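Putative sugar binding protein (Bacteroides vulgatus ATCC 8482, PDB 3KEZ) probably binds sugars or other glycan nutrients at the outer membrane as a SusD-family, calcium-binding protein. Local coordinates at residues A[343-348]-A[382-387]; A[386-391]-A[399-404]. All coordinates share one frame; numbering follows the deposited sequence.

Interaction 1: A[343-348]-A[382-387]; sequences NAAEAA and ENVLDE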
loop_
_atom_site.group_PDB
_atom_site.type_symbol
_atom_site.label_atom_id
_atom_site.label_comp_id
_atom_site.label_asym_id
_atom_site.label_seq_id
_atom_site.Cartn_x
_atom_site.Cartn_y
_atom_site.Cartn_z
ATOM N N ASN A 343 8.747 1.617 -9.668
ATOM C CA ASN A 343 8.955 0.175 -9.828
ATOM C C ASN A 343 9.763 -0.157 -11.079
ATOM O O ASN A 343 10.694 -0.941 -10.995
ATOM C CB ASN A 343 7.599 -0.552 -9.814
ATOM C CG ASN A 343 6.912 -0.474 -8.455
ATOM O OD1 ASN A 343 7.486 0.049 -7.465
ATOM N ND2 ASN A 343 5.675 -1.005 -8.386
ATOM N N ALA A 344 9.449 0.467 -12.226
ATOM C CA ALA A 344 10.216 0.267 -13.451
ATOM C C ALA A 344 11.661 0.719 -13.285
ATOM O O ALA A 344 12.571 0.025 -13.712
ATOM C CB ALA A 344 9.567 0.984 -14.649
ATOM N N ALA A 345 11.869 1.831 -12.569
ATOM C CA ALA A 345 13.216 2.342 -12.324
ATOM C C ALA A 345 14.046 1.368 -11.507
ATOM O O ALA A 345 15.178 1.045 -11.880
ATOM C CB ALA A 345 13.172 3.697 -11.657
ATOM N N GLU A 346 13.464 0.872 -10.427
ATOM C CA GLU A 346 14.121 -0.110 -9.578
ATOM C C GLU A 346 14.466 -1.404 -10.342
ATOM O O GLU A 346 15.611 -1.860 -10.328
ATOM C CB GLU A 346 13.282 -0.411 -8.331
ATOM C CG GLU A 346 13.948 -1.417 -7.405
ATOM C CD GLU A 346 13.158 -1.723 -6.114
ATOM O OE1 GLU A 346 12.352 -0.897 -5.639
ATOM O OE2 GLU A 346 13.366 -2.823 -5.565
ATOM N N ALA A 347 13.489 -1.942 -11.064
ATOM C CA ALA A 347 13.692 -3.172 -11.831
ATOM C C ALA A 347 14.729 -2.974 -12.949
ATOM O O ALA A 347 15.488 -3.889 -13.242
ATOM C CB ALA A 347 12.366 -3.673 -12.414
ATOM N N ALA A 348 14.759 -1.788 -13.563
ATOM C CA ALA A 348 15.781 -1.457 -14.552
ATOM C C ALA A 348 17.186 -1.492 -13.927
ATOM O O ALA A 348 18.118 -2.094 -14.503
ATOM C CB ALA A 348 15.512 -0.088 -15.183
ATOM N N GLU A 382 19.907 2.328 -4.067
ATOM C CA GLU A 382 19.721 3.338 -3.035
ATOM C C GLU A 382 19.221 4.672 -3.615
ATOM O O GLU A 382 18.425 5.342 -2.987
ATOM C CB GLU A 382 21.013 3.568 -2.264
ATOM C CG GLU A 382 20.889 4.680 -1.253
ATOM C CD GLU A 382 21.927 4.644 -0.146
ATOM O OE1 GLU A 382 22.901 3.868 -0.207
ATOM O OE2 GLU A 382 21.757 5.413 0.809
ATOM N N ASN A 383 19.745 5.056 -4.780
ATOM C CA ASN A 383 19.295 6.260 -5.502
ATOM C C ASN A 383 17.793 6.171 -5.770
ATOM O O ASN A 383 17.053 7.131 -5.559
ATOM C CB ASN A 383 19.964 6.402 -6.884
ATOM C CG ASN A 383 21.456 6.729 -6.845
ATOM O OD1 ASN A 383 22.115 6.578 -7.874
ATOM N ND2 ASN A 383 21.982 7.231 -5.739
ATOM N N VAL A 384 17.351 5.004 -6.251
ATOM C CA VAL A 384 15.956 4.802 -6.569
ATOM C C VAL A 384 15.062 4.830 -5.324
ATOM O O VAL A 384 14.029 5.524 -5.303
ATOM C CB VAL A 384 15.711 3.546 -7.424
ATOM C CG1 VAL A 384 14.222 3.322 -7.596
ATOM C CG2 VAL A 384 16.378 3.687 -8.793
ATOM N N LEU A 385 15.476 4.131 -4.284
ATOM C CA LEU A 385 14.747 4.143 -3.009
ATOM C C LEU A 385 14.709 5.539 -2.315
ATOM O O LEU A 385 13.717 5.900 -1.673
ATOM C CB LEU A 385 15.312 3.089 -2.084
ATOM C CG LEU A 385 15.187 1.615 -2.512
ATOM C CD1 LEU A 385 15.799 0.683 -1.492
ATOM C CD2 LEU A 385 13.709 1.224 -2.839
ATOM N N ASP A 386 15.775 6.310 -2.462
ATOM C CA ASP A 386 15.780 7.684 -2.008
ATOM C C ASP A 386 14.804 8.603 -2.736
ATOM O O ASP A 386 14.204 9.443 -2.105
ATOM C CB ASP A 386 17.177 8.276 -2.018
ATOM C CG ASP A 386 17.984 7.839 -0.795
ATOM O OD1 ASP A 386 17.416 7.179 0.112
ATOM O OD2 ASP A 386 19.201 8.084 -0.797
ATOM N N GLU A 387 14.629 8.427 -4.051
ATOM C CA GLU A 387 13.519 9.070 -4.733
ATOM C C GLU A 387 12.143 8.515 -4.286
ATOM O O GLU A 387 11.206 9.286 -4.015
ATOM C CB GLU A 387 13.676 8.952 -6.237
ATOM C CG GLU A 387 12.761 9.888 -7.055
ATOM C CD GLU A 387 13.025 11.360 -6.819
ATOM O OE1 GLU A 387 14.167 11.734 -6.483
ATOM O OE2 GLU A 387 12.081 12.158 -6.984
#

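Interaction 2: A[386-391]-A[399-404]; sequences DERRKE and MYDVIR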
loop_
_atom_site.group_PDB
_atom_site.type_symbol
_atom_site.label_atom_id
_atom_site.label_comp_id
_atom_site.label_asym_id
_atom_site.label_seq_id
_atom_site.Cartn_x
_atom_site.Cartn_y
_atom_site.Cartn_z
ATOM N N ASP A 386 15.775 6.310 -2.462
ATOM C CA ASP A 386 15.780 7.684 -2.008
ATOM C C ASP A 386 14.804 8.603 -2.736
ATOM O O ASP A 386 14.204 9.443 -2.105
ATOM C CB ASP A 386 17.177 8.276 -2.018
ATOM C CG ASP A 386 17.984 7.839 -0.795
ATOM O OD1 ASP A 386 17.416 7.179 0.112
ATOM O OD2 ASP A 386 19.201 8.084 -0.797
ATOM N N GLU A 387 14.629 8.427 -4.051
ATOM C CA GLU A 387 13.519 9.070 -4.733
ATOM C C GLU A 387 12.143 8.515 -4.286
ATOM O O GLU A 387 11.206 9.286 -4.015
ATOM C CB GLU A 387 13.676 8.952 -6.237
ATOM C CG GLU A 387 12.761 9.888 -7.055
ATOM C CD GLU A 387 13.025 11.360 -6.819
ATOM O OE1 GLU A 387 14.167 11.734 -6.483
ATOM O OE2 GLU A 387 12.081 12.158 -6.984
ATOM N N ARG A 388 12.018 7.199 -4.201
ATOM C CA ARG A 388 10.749 6.561 -3.836
ATOM C C ARG A 388 10.235 7.059 -2.457
ATOM O O ARG A 388 9.049 7.314 -2.285
ATOM C CB ARG A 388 10.931 5.036 -3.823
ATOM C CG ARG A 388 9.681 4.200 -3.602
ATOM C CD ARG A 388 10.032 2.740 -3.252
ATOM N NE ARG A 388 8.843 1.910 -3.191
ATOM C CZ ARG A 388 8.155 1.496 -4.274
ATOM N NH1 ARG A 388 8.537 1.800 -5.512
ATOM N NH2 ARG A 388 7.055 0.781 -4.106
ATOM N N ARG A 389 11.117 7.164 -1.474
ATOM C CA ARG A 389 10.689 7.596 -0.147
ATOM C C ARG A 389 10.130 9.039 -0.143
ATOM O O ARG A 389 9.219 9.351 0.616
ATOM C CB ARG A 389 11.811 7.425 0.879
ATOM C CG ARG A 389 12.906 8.472 0.766
ATOM C CD ARG A 389 14.217 7.980 1.288
ATOM N NE ARG A 389 14.235 8.114 2.725
ATOM C CZ ARG A 389 15.325 8.080 3.482
ATOM N NH1 ARG A 389 16.531 7.913 2.946
ATOM N NH2 ARG A 389 15.203 8.208 4.789
ATOM N N LYS A 390 10.667 9.905 -1.000
ATOM C CA LYS A 390 10.140 11.261 -1.135
ATOM C C LYS A 390 8.793 11.211 -1.777
ATOM O O LYS A 390 7.858 11.866 -1.300
ATOM C CB LYS A 390 11.076 12.177 -1.923
ATOM C CG LYS A 390 12.473 12.343 -1.286
ATOM C CD LYS A 390 13.403 13.215 -2.193
ATOM C CE LYS A 390 14.811 13.195 -1.676
ATOM N NZ LYS A 390 15.734 13.714 -2.690
ATOM N N GLU A 391 8.649 10.375 -2.810
ATOM C CA GLU A 391 7.377 10.284 -3.526
ATOM C C GLU A 391 6.238 9.624 -2.735
ATOM O O GLU A 391 5.098 10.063 -2.824
ATOM C CB GLU A 391 7.575 9.552 -4.859
ATOM C CG GLU A 391 6.344 9.599 -5.710
ATOM C CD GLU A 391 5.950 11.018 -6.059
ATOM O OE1 GLU A 391 6.845 11.786 -6.504
ATOM O OE2 GLU A 391 4.757 11.369 -5.900
HETATM N N MSE A 399 8.945 1.297 5.393
HETATM C CA MSE A 399 9.613 0.263 6.179
HETATM C C MSE A 399 9.826 -0.949 5.293
HETATM O O MSE A 399 10.920 -1.511 5.230
HETATM C CB MSE A 399 8.843 -0.093 7.442
HETATM C CG MSE A 399 9.456 -1.216 8.232
HETATM SE SE MSE A 399 8.870 -2.984 7.640
HETATM C CE MSE A 399 6.997 -2.892 8.100
ATOM N N TYR A 400 8.793 -1.335 4.564
ATOM C CA TYR A 400 8.865 -2.531 3.744
ATOM C C TYR A 400 9.979 -2.435 2.691
ATOM O O TYR A 400 10.670 -3.438 2.410
ATOM C CB TYR A 400 7.556 -2.727 2.993
ATOM C CG TYR A 400 6.339 -3.030 3.806
ATOM C CD1 TYR A 400 6.296 -4.148 4.647
ATOM C CD2 TYR A 400 5.161 -2.278 3.649
ATOM C CE1 TYR A 400 5.114 -4.476 5.339
ATOM C CE2 TYR A 400 3.969 -2.613 4.336
ATOM C CZ TYR A 400 3.969 -3.718 5.182
ATOM O OH TYR A 400 2.838 -4.078 5.860
ATOM N N ASP A 401 10.124 -1.236 2.102
ATOM C CA ASP A 401 11.110 -1.022 1.042
ATOM C C ASP A 401 12.549 -1.099 1.509
ATOM O O ASP A 401 13.431 -1.530 0.766
ATOM C CB ASP A 401 10.871 0.321 0.345
ATOM C CG ASP A 401 9.585 0.343 -0.458
ATOM O OD1 ASP A 401 9.163 -0.737 -0.956
ATOM O OD2 ASP A 401 8.978 1.452 -0.579
ATOM N N VAL A 402 12.805 -0.649 2.723
ATOM C CA VAL A 402 14.113 -0.851 3.305
ATOM C C VAL A 402 14.322 -2.351 3.634
ATOM O O VAL A 402 15.317 -2.993 3.180
ATOM C CB VAL A 402 14.251 -0.007 4.586
ATOM C CG1 VAL A 402 15.626 -0.231 5.210
ATOM C CG2 VAL A 402 14.072 1.481 4.244
ATOM N N ILE A 403 13.373 -2.905 4.369
ATOM C CA ILE A 403 13.525 -4.219 4.979
ATOM C C ILE A 403 13.607 -5.307 3.886
ATOM O O ILE A 403 14.402 -6.237 4.000
ATOM C CB ILE A 403 12.396 -4.519 5.989
ATOM C CG1 ILE A 403 12.516 -3.649 7.253
ATOM C CG2 ILE A 403 12.375 -6.024 6.348
ATOM C CD1 ILE A 403 13.830 -3.855 8.116
ATOM N N ARG A 404 12.824 -5.154 2.817
ATOM C CA ARG A 404 12.724 -6.180 1.775
ATOM C C ARG A 404 14.013 -6.343 1.015
ATOM O O ARG A 404 14.269 -7.378 0.369
ATOM C CB ARG A 404 11.580 -5.850 0.807
ATOM C CG ARG A 404 11.816 -4.705 -0.183
ATOM C CD ARG A 404 10.520 -4.456 -0.960
ATOM N NE ARG A 404 10.485 -3.172 -1.657
ATOM C CZ ARG A 404 11.106 -2.888 -2.807
ATOM N NH1 ARG A 404 11.944 -3.741 -3.373
ATOM N NH2 ARG A 404 10.989 -1.669 -3.312
HETATM O O HOH W 1 6.510 -1.076 -1.193
#

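Interaction 1: A[343-348]-A[382-387]
An antiparallel helix pair in the helical part of this SusD-family protein brings Val384 of helix 381-392 against Ala345 and Glu346 of helix 337-350. The axes of the two short segments approach to 9.5 Å with 169° between their N-to-C directions, and the tightest backbone register joins Glu346 CA to Val384 CA at 6.0 Å. Val384 carries the contact through one branch: its CG1 lies anti to the backbone N (chi1 174°) and reaches across to the neighbouring helix. There the methyl lies 3.8 Å from Glu346 N and 3.9 Å from Glu346 CB, while Ala345 CB is 4.2 Å from the same CG1. The small alanine thus lets the valine methyl settle against the backbone itself, as the approach of CG1 to Glu346 N attests. No hydrogen bond crosses between the segments, and all four touching residues are buried. Beyond CG, Glu346 runs extended, at a slant to Leu385, and this carries its carboxylate past Val384 to lie beside Leu385; OE2 forms a salt bridge to Arg404, outside this pair. Helix 354-368 packs on Ala345 through Leu361. Beside the carboxylate, Leu385 CD2 lies 3.8 Å from Glu346 OE1.

Interaction 2: A[386-391]-A[399-404]
Arg388 and Asp401 form the one salt bridge between 386-391 and 399-404, and Arg404 extends it into a three-residue network. Extended from CG to NE, the arginine sends its chain across the aspartate at about a right angle. NE donates to Asp401 OD2 at 2.7 Å, with an N-H...O angle of 144°. The acceptor lies near the guanidinium plane, but the donor meets the oxygen 56° out of the carboxylate plane; with the two planes 81° apart, this is a single-nitrogen grip rather than a paired, coplanar one.

The other oxygen is held from within its own segment. Arg404 approaches side-on and gives two bonds to Asp401 OD1, from NE at 2.9 Å and from NH2 at 3.1 Å. The first arrives on the anti side, close to the carboxylate plane. Five atoms of three charged groups therefore make up the tight part, and OD1 and OD2 are both engaged. The looser part is where water 1 donates to Asp401 OD1 at 2.7 Å but reaches Arg388 NH2 only through a weak 3.5 Å bond. Arg404 NH2 sits over one face of the Arg388 guanidinium, 4.2 Å from its NE.

Arg388 also has Glu339 and Asn343 as partners, and Arg404 has Glu346. With an asparagine here in place of Asp401 the negative charge between the two arginines is gone, which would probably weaken both grips and leave the guanidinium groups less firmly fixed. Buried and bracketed by two guanidinium groups, the aspartate is likely to be stabilised as the anion, its charge probably shared by the two arginines.

From the N terminus, helix 337-350 comes first; the chain then passes through helix 354-368 before helix 381-392 turns back against it, so interaction 1 closes a loop of 33 residues. Interaction 2 follows directly, closing a much shorter connection of seven residues between helix 381-392 and helix 398-403. The two loops are consecutive, overlapping only at Asp386 and Glu387, and helix 381-392 serves both. Their centres lie 9 Å apart. Polar side chains tie the ends together: Glu346 OE2 meets Arg404 NH1 at 2.8 Å in a salt bridge, and Asn343 OD1 probably accepts from Arg388 NH1. Three helices are thereby joined around one buried charged cluster.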